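Side-chain contacts in ethanolamine utilization protein EutN/carboxysome structural protein Ccml (Halothece sp., PDB 6OWG), which probably forms the pentamers that close the vertices of a carboxysome-type protein shell: residues L27-A32 with V55-G60; R64-H69 with D75-A80. All blocks are in the same frame, centred on the assembly; numbering follows the deposited sequence.

Contact 1: L27-A32 with V55-G60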
loop_
_atom_site.group_PDB
_atom_site.type_symbol
_atom_site.label_atom_id
_atom_site.label_comp_id
_atom_site.label_asym_id
_atom_site.label_seq_id
_atom_site.Cartn_x
_atom_site.Cartn_y
_atom_site.Cartn_z
ATOM N N LEU D 27 58.866 -89.221 34.798
ATOM C CA LEU D 27 59.625 -88.773 35.954
ATOM C C LEU D 27 59.369 -89.700 37.127
ATOM O O LEU D 27 58.219 -89.890 37.522
ATOM C CB LEU D 27 59.239 -87.351 36.353
ATOM C CG LEU D 27 58.970 -86.306 35.284
ATOM C CD1 LEU D 27 58.243 -85.168 35.924
ATOM C CD2 LEU D 27 60.268 -85.828 34.692
ATOM N N GLN D 28 60.433 -90.255 37.693
ATOM C CA GLN D 28 60.340 -91.015 38.930
ATOM C C GLN D 28 60.564 -90.078 40.107
ATOM O O GLN D 28 61.484 -89.257 40.085
ATOM C CB GLN D 28 61.357 -92.152 38.966
ATOM C CG GLN D 28 61.100 -93.159 40.064
ATOM C CD GLN D 28 62.147 -94.242 40.111
ATOM O OE1 GLN D 28 63.049 -94.285 39.278
ATOM N NE2 GLN D 28 62.037 -95.127 41.092
ATOM N N PHE D 29 59.726 -90.205 41.128
ATOM C CA PHE D 29 59.832 -89.339 42.289
ATOM C C PHE D 29 61.005 -89.751 43.166
ATOM O O PHE D 29 61.293 -90.937 43.333
ATOM C CB PHE D 29 58.537 -89.367 43.092
ATOM C CG PHE D 29 57.399 -88.680 42.413
ATOM C CD1 PHE D 29 57.474 -87.336 42.107
ATOM C CD2 PHE D 29 56.257 -89.376 42.068
ATOM C CE1 PHE D 29 56.429 -86.702 41.474
ATOM C CE2 PHE D 29 55.208 -88.741 41.436
ATOM C CZ PHE D 29 55.298 -87.403 41.142
ATOM N N ILE D 30 61.689 -88.756 43.710
ATOM C CA ILE D 30 62.793 -88.950 44.637
ATOM C C ILE D 30 62.369 -88.390 45.981
ATOM O O ILE D 30 61.579 -87.447 46.047
ATOM C CB ILE D 30 64.079 -88.267 44.133
ATOM C CG1 ILE D 30 63.760 -86.843 43.709
ATOM C CG2 ILE D 30 64.672 -89.028 42.975
ATOM C CD1 ILE D 30 64.912 -86.079 43.256
ATOM N N ASP D 31 62.889 -88.969 47.059
ATOM C CA ASP D 31 62.456 -88.543 48.381
ATOM C C ASP D 31 63.223 -87.299 48.828
ATOM O O ASP D 31 63.978 -86.688 48.067
ATOM C CB ASP D 31 62.584 -89.691 49.387
ATOM C CG ASP D 31 64.009 -90.218 49.535
ATOM O OD1 ASP D 31 64.928 -89.773 48.819
ATOM O OD2 ASP D 31 64.210 -91.104 50.389
ATOM N N ALA D 32 63.033 -86.925 50.094
ATOM C CA ALA D 32 63.745 -85.777 50.643
ATOM C C ALA D 32 65.217 -86.085 50.889
ATOM O O ALA D 32 66.022 -85.162 51.037
ATOM C CB ALA D 32 63.075 -85.315 51.936
ATOM N N VAL D 55 63.995 -82.364 38.710
ATOM C CA VAL D 55 62.992 -81.373 38.354
ATOM C C VAL D 55 61.994 -81.233 39.492
ATOM O O VAL D 55 61.827 -82.127 40.322
ATOM C CB VAL D 55 62.257 -81.726 37.040
ATOM C CG1 VAL D 55 63.193 -81.609 35.855
ATOM C CG2 VAL D 55 61.650 -83.115 37.111
ATOM N N LEU D 56 61.341 -80.078 39.529
ATOM C CA LEU D 56 60.158 -79.873 40.350
ATOM C C LEU D 56 58.933 -80.030 39.465
ATOM O O LEU D 56 58.808 -79.349 38.443
ATOM C CB LEU D 56 60.155 -78.498 41.014
ATOM C CG LEU D 56 61.079 -78.273 42.204
ATOM C CD1 LEU D 56 60.898 -76.864 42.702
ATOM C CD2 LEU D 56 60.799 -79.272 43.307
ATOM N N VAL D 57 58.038 -80.926 39.854
ATOM C CA VAL D 57 56.815 -81.195 39.117
ATOM C C VAL D 57 55.624 -80.892 40.020
ATOM O O VAL D 57 55.618 -81.250 41.202
ATOM C CB VAL D 57 56.807 -82.645 38.570
ATOM C CG1 VAL D 57 57.070 -83.665 39.661
ATOM C CG2 VAL D 57 55.509 -82.963 37.856
ATOM N N ASN D 58 54.648 -80.169 39.485
ATOM C CA ASN D 58 53.440 -79.890 40.236
ATOM C C ASN D 58 52.353 -80.891 39.849
ATOM O O ASN D 58 52.537 -81.741 38.977
ATOM C CB ASN D 58 53.004 -78.428 40.053
ATOM C CG ASN D 58 52.733 -78.044 38.602
ATOM O OD1 ASN D 58 52.782 -78.859 37.690
ATOM N ND2 ASN D 58 52.439 -76.774 38.395
ATOM N N ARG D 59 51.201 -80.783 40.500
ATOM C CA ARG D 59 50.107 -81.707 40.274
ATOM C C ARG D 59 48.819 -80.910 40.168
ATOM O O ARG D 59 48.689 -79.830 40.746
ATOM C CB ARG D 59 50.017 -82.742 41.401
ATOM C CG ARG D 59 49.401 -84.058 40.991
ATOM C CD ARG D 59 49.512 -85.091 42.096
ATOM N NE ARG D 59 48.639 -84.780 43.223
ATOM C CZ ARG D 59 48.419 -85.600 44.245
ATOM N NH1 ARG D 59 49.002 -86.788 44.280
ATOM N NH2 ARG D 59 47.611 -85.233 45.229
ATOM N N GLY D 60 47.876 -81.444 39.403
ATOM C CA GLY D 60 46.540 -80.890 39.378
ATOM C C GLY D 60 46.352 -79.718 38.444
ATOM O O GLY D 60 46.947 -79.666 37.366
#

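Contact 2: R64-H69 with D75-A80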
loop_
_atom_site.group_PDB
_atom_site.type_symbol
_atom_site.label_atom_id
_atom_site.label_comp_id
_atom_site.label_asym_id
_atom_site.label_seq_id
_atom_site.Cartn_x
_atom_site.Cartn_y
_atom_site.Cartn_z
ATOM N N ARG D 64 48.036 -76.149 34.468
ATOM C CA ARG D 64 47.362 -75.378 33.436
ATOM C C ARG D 64 47.482 -73.875 33.648
ATOM O O ARG D 64 46.590 -73.127 33.241
ATOM C CB ARG D 64 45.889 -75.776 33.373
ATOM C CG ARG D 64 45.653 -77.215 32.999
ATOM C CD ARG D 64 44.184 -77.469 32.791
ATOM N NE ARG D 64 43.560 -78.015 33.987
ATOM C CZ ARG D 64 42.733 -77.334 34.767
ATOM N NH1 ARG D 64 42.428 -76.078 34.479
ATOM N NH2 ARG D 64 42.210 -77.908 35.831
ATOM N N GLN D 65 48.564 -73.417 34.270
ATOM C CA GLN D 65 48.707 -72.011 34.626
ATOM C C GLN D 65 49.731 -71.268 33.782
ATOM O O GLN D 65 49.863 -70.049 33.924
ATOM C CB GLN D 65 49.097 -71.875 36.101
ATOM C CG GLN D 65 48.119 -72.496 37.076
ATOM C CD GLN D 65 46.709 -71.994 36.893
ATOM O OE1 GLN D 65 46.455 -70.795 36.956
ATOM N NE2 GLN D 65 45.777 -72.911 36.674
ATOM N N THR D 66 50.453 -71.965 32.908
ATOM C CA THR D 66 51.571 -71.374 32.181
ATOM C C THR D 66 51.163 -70.740 30.853
ATOM O O THR D 66 52.000 -70.591 29.960
ATOM C CB THR D 66 52.656 -72.434 31.966
ATOM O OG1 THR D 66 53.809 -71.836 31.359
ATOM C CG2 THR D 66 52.145 -73.587 31.116
ATOM N N GLU D 67 49.872 -70.430 30.702
ATOM C CA GLU D 67 49.218 -69.662 29.630
ATOM C C GLU D 67 49.326 -70.278 28.231
ATOM O O GLU D 67 48.765 -69.731 27.279
ATOM C CB GLU D 67 49.669 -68.182 29.571
ATOM C CG GLU D 67 50.975 -67.807 28.853
ATOM C CD GLU D 67 52.140 -67.529 29.797
ATOM O OE1 GLU D 67 52.017 -67.785 31.013
ATOM O OE2 GLU D 67 53.191 -67.062 29.311
ATOM N N TYR D 68 50.019 -71.406 28.083
ATOM C CA TYR D 68 49.880 -72.221 26.886
ATOM C C TYR D 68 49.466 -73.648 27.205
ATOM O O TYR D 68 49.382 -74.473 26.290
ATOM C CB TYR D 68 51.170 -72.227 26.058
ATOM C CG TYR D 68 52.459 -72.255 26.844
ATOM C CD1 TYR D 68 53.195 -71.093 27.043
ATOM C CD2 TYR D 68 52.955 -73.444 27.366
ATOM C CE1 TYR D 68 54.379 -71.109 27.753
ATOM C CE2 TYR D 68 54.141 -73.472 28.077
ATOM C CZ TYR D 68 54.847 -72.300 28.267
ATOM O OH TYR D 68 56.025 -72.318 28.974
ATOM N N HIS D 69 49.212 -73.954 28.477
ATOM C CA HIS D 69 48.628 -75.218 28.896
ATOM C C HIS D 69 47.229 -75.033 29.464
ATOM O O HIS D 69 46.746 -75.907 30.185
ATOM C CB HIS D 69 49.515 -75.899 29.936
ATOM C CG HIS D 69 50.798 -76.436 29.390
ATOM N ND1 HIS D 69 51.806 -76.910 30.201
ATOM C CD2 HIS D 69 51.235 -76.589 28.118
ATOM C CE1 HIS D 69 52.810 -77.328 29.453
ATOM N NE2 HIS D 69 52.491 -77.142 28.185
ATOM N N ASP D 75 47.628 -82.689 34.085
ATOM C CA ASP D 75 47.563 -82.662 35.541
ATOM C C ASP D 75 48.939 -82.761 36.184
ATOM O O ASP D 75 49.029 -82.986 37.394
ATOM C CB ASP D 75 46.654 -83.780 36.060
ATOM C CG ASP D 75 47.201 -85.159 35.775
ATOM O OD1 ASP D 75 47.866 -85.326 34.740
ATOM O OD2 ASP D 75 46.966 -86.081 36.581
ATOM N N ALA D 76 50.005 -82.600 35.407
ATOM C CA ALA D 76 51.365 -82.634 35.917
ATOM C C ALA D 76 52.245 -81.860 34.952
ATOM O O ALA D 76 52.045 -81.927 33.739
ATOM C CB ALA D 76 51.874 -84.068 36.077
ATOM N N MET D 77 53.212 -81.128 35.497
ATOM C CA MET D 77 54.039 -80.244 34.687
ATOM C C MET D 77 55.346 -79.977 35.411
ATOM O O MET D 77 55.337 -79.646 36.596
ATOM C CB MET D 77 53.313 -78.928 34.408
ATOM C CG MET D 77 54.144 -77.893 33.699
ATOM S SD MET D 77 53.142 -76.593 32.981
ATOM C CE MET D 77 52.880 -75.551 34.404
ATOM N N VAL D 78 56.461 -80.115 34.699
ATOM C CA VAL D 78 57.746 -79.676 35.226
ATOM C C VAL D 78 57.760 -78.154 35.258
ATOM O O VAL D 78 57.630 -77.496 34.221
ATOM C CB VAL D 78 58.902 -80.226 34.383
ATOM C CG1 VAL D 78 60.203 -79.548 34.758
ATOM C CG2 VAL D 78 59.011 -81.724 34.552
ATOM N N VAL D 79 57.901 -77.586 36.453
ATOM C CA VAL D 79 57.919 -76.137 36.600
ATOM C C VAL D 79 59.327 -75.582 36.760
ATOM O O VAL D 79 59.545 -74.393 36.485
ATOM C CB VAL D 79 57.037 -75.685 37.784
ATOM C CG1 VAL D 79 55.597 -75.987 37.492
ATOM C CG2 VAL D 79 57.467 -76.360 39.070
ATOM N N ALA D 80 60.285 -76.401 37.177
ATOM C CA ALA D 80 61.633 -75.932 37.435
ATOM C C ALA D 80 62.591 -77.096 37.286
ATOM O O ALA D 80 62.256 -78.235 37.609
ATOM C CB ALA D 80 61.760 -75.326 38.835
#

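Contact 1: L27-A32 with V55-G60
Within the interior of the small, OB-like β-barrel expected of the EutN/CcmL family, Leu27 and Phe29 of strand 24-30 meet Val55 and Val57 of strand 54-59. The strands are not neighbours: the axes of their parts 27-30 and 55-59 stay 9.4 Å apart at the closest and run at 100° to each other, so the space between them is bridged by side chains alone. Leu27 is the centre of the contact because its two methyl groups divide the work. CD1 meets Val57 tip to tip, 3.9 Å from its CB, while the Leu27 and Val55 side chains cross at about a right angle, CD2 lying 3.9 Å from CG2. Its branching lets one leucine touch two valines two residues apart on one strand. Phe29 enters with its rim: CE1 lies 3.6 Å from Val57 CG1, and that methyl sits at the edge of the ring, near its plane. Val57 can take both partners because CG1 is tucked between the backbone N and carbonyl carbon (chi1 53°), where it faces the ring. Short, β-branched valines suit an extended strand and, with Leu27 and Phe29, make an all-apolar buried contact. Strand 2-11 lies between the two strands in the sheet and gives Leu27 a further cover from Ala4 and Val6. Ala43 of strand 39-44 touches Leu27 and Val57, and Val78 of strand 76-81 closes over Leu27 and Val55.

Contact 2: R64-H69 with D75-A80
Met77 reaches from strand 76-81 into the loop 64-69 and places its sulfur and terminal methyl against His69 and Thr66. Its chain leaves the strand extended, with CG anti to the backbone N (chi1 174°), then bends at chi3 (82°), which turns CE toward the threonine. SD makes an edge-on Met-aromatic contact with His69, 4.1 Å from the ring centroid and 77° off the ring normal. On the other partner, Thr66 CG2 lies 3.7 Å from SD and 3.9 Å from CE, its methyl branch serving here as the apolar surface. A long, unbranched thioether suits this place, since it spans the distance to the loop and bends to fit two unlike neighbours. With an alanine here, the His69 edge and the Thr66 methyl would probably lose their mate and a gap would open beneath the loop. This core is buried, whereas the outer turn of the loop faces solvent at Glu67. Tyr68, beside His69 in the loop, is partly exposed: its CE2 stands 4.0 Å above one face of His69, while Thr66 O lies over a face of the tyrosine ring. Pro73 of a neighbouring subunit also packs on Met77. Strand 76-81 also bonds through Ala76 and Val78 to Ala44, consistent with barrel closure, and the loop joining strands 54-59 and 76-81 thus folds back onto the second of them.

Overall arrangement
Contact 1 closes before contact 2 opens along the chain, and their centres lie about 13 Å apart. Contact 1 sits in the barrel interior, about 6 Å from the centre of the chain, and contact 2 farther out, at about 9 Å. The antiparallel neighbours 54-59 and 76-81 join them: Gly60 N probably bonds to Asp75 O, and Leu56 O to Val79 N, both at 2.8 Å. One sheet therefore carries an apolar core at one contact and a loop packed on one of its strands at the other. Both contacts also touch a neighbouring subunit, and at Ala80 the sheet continues antiparallel across the subunit interface.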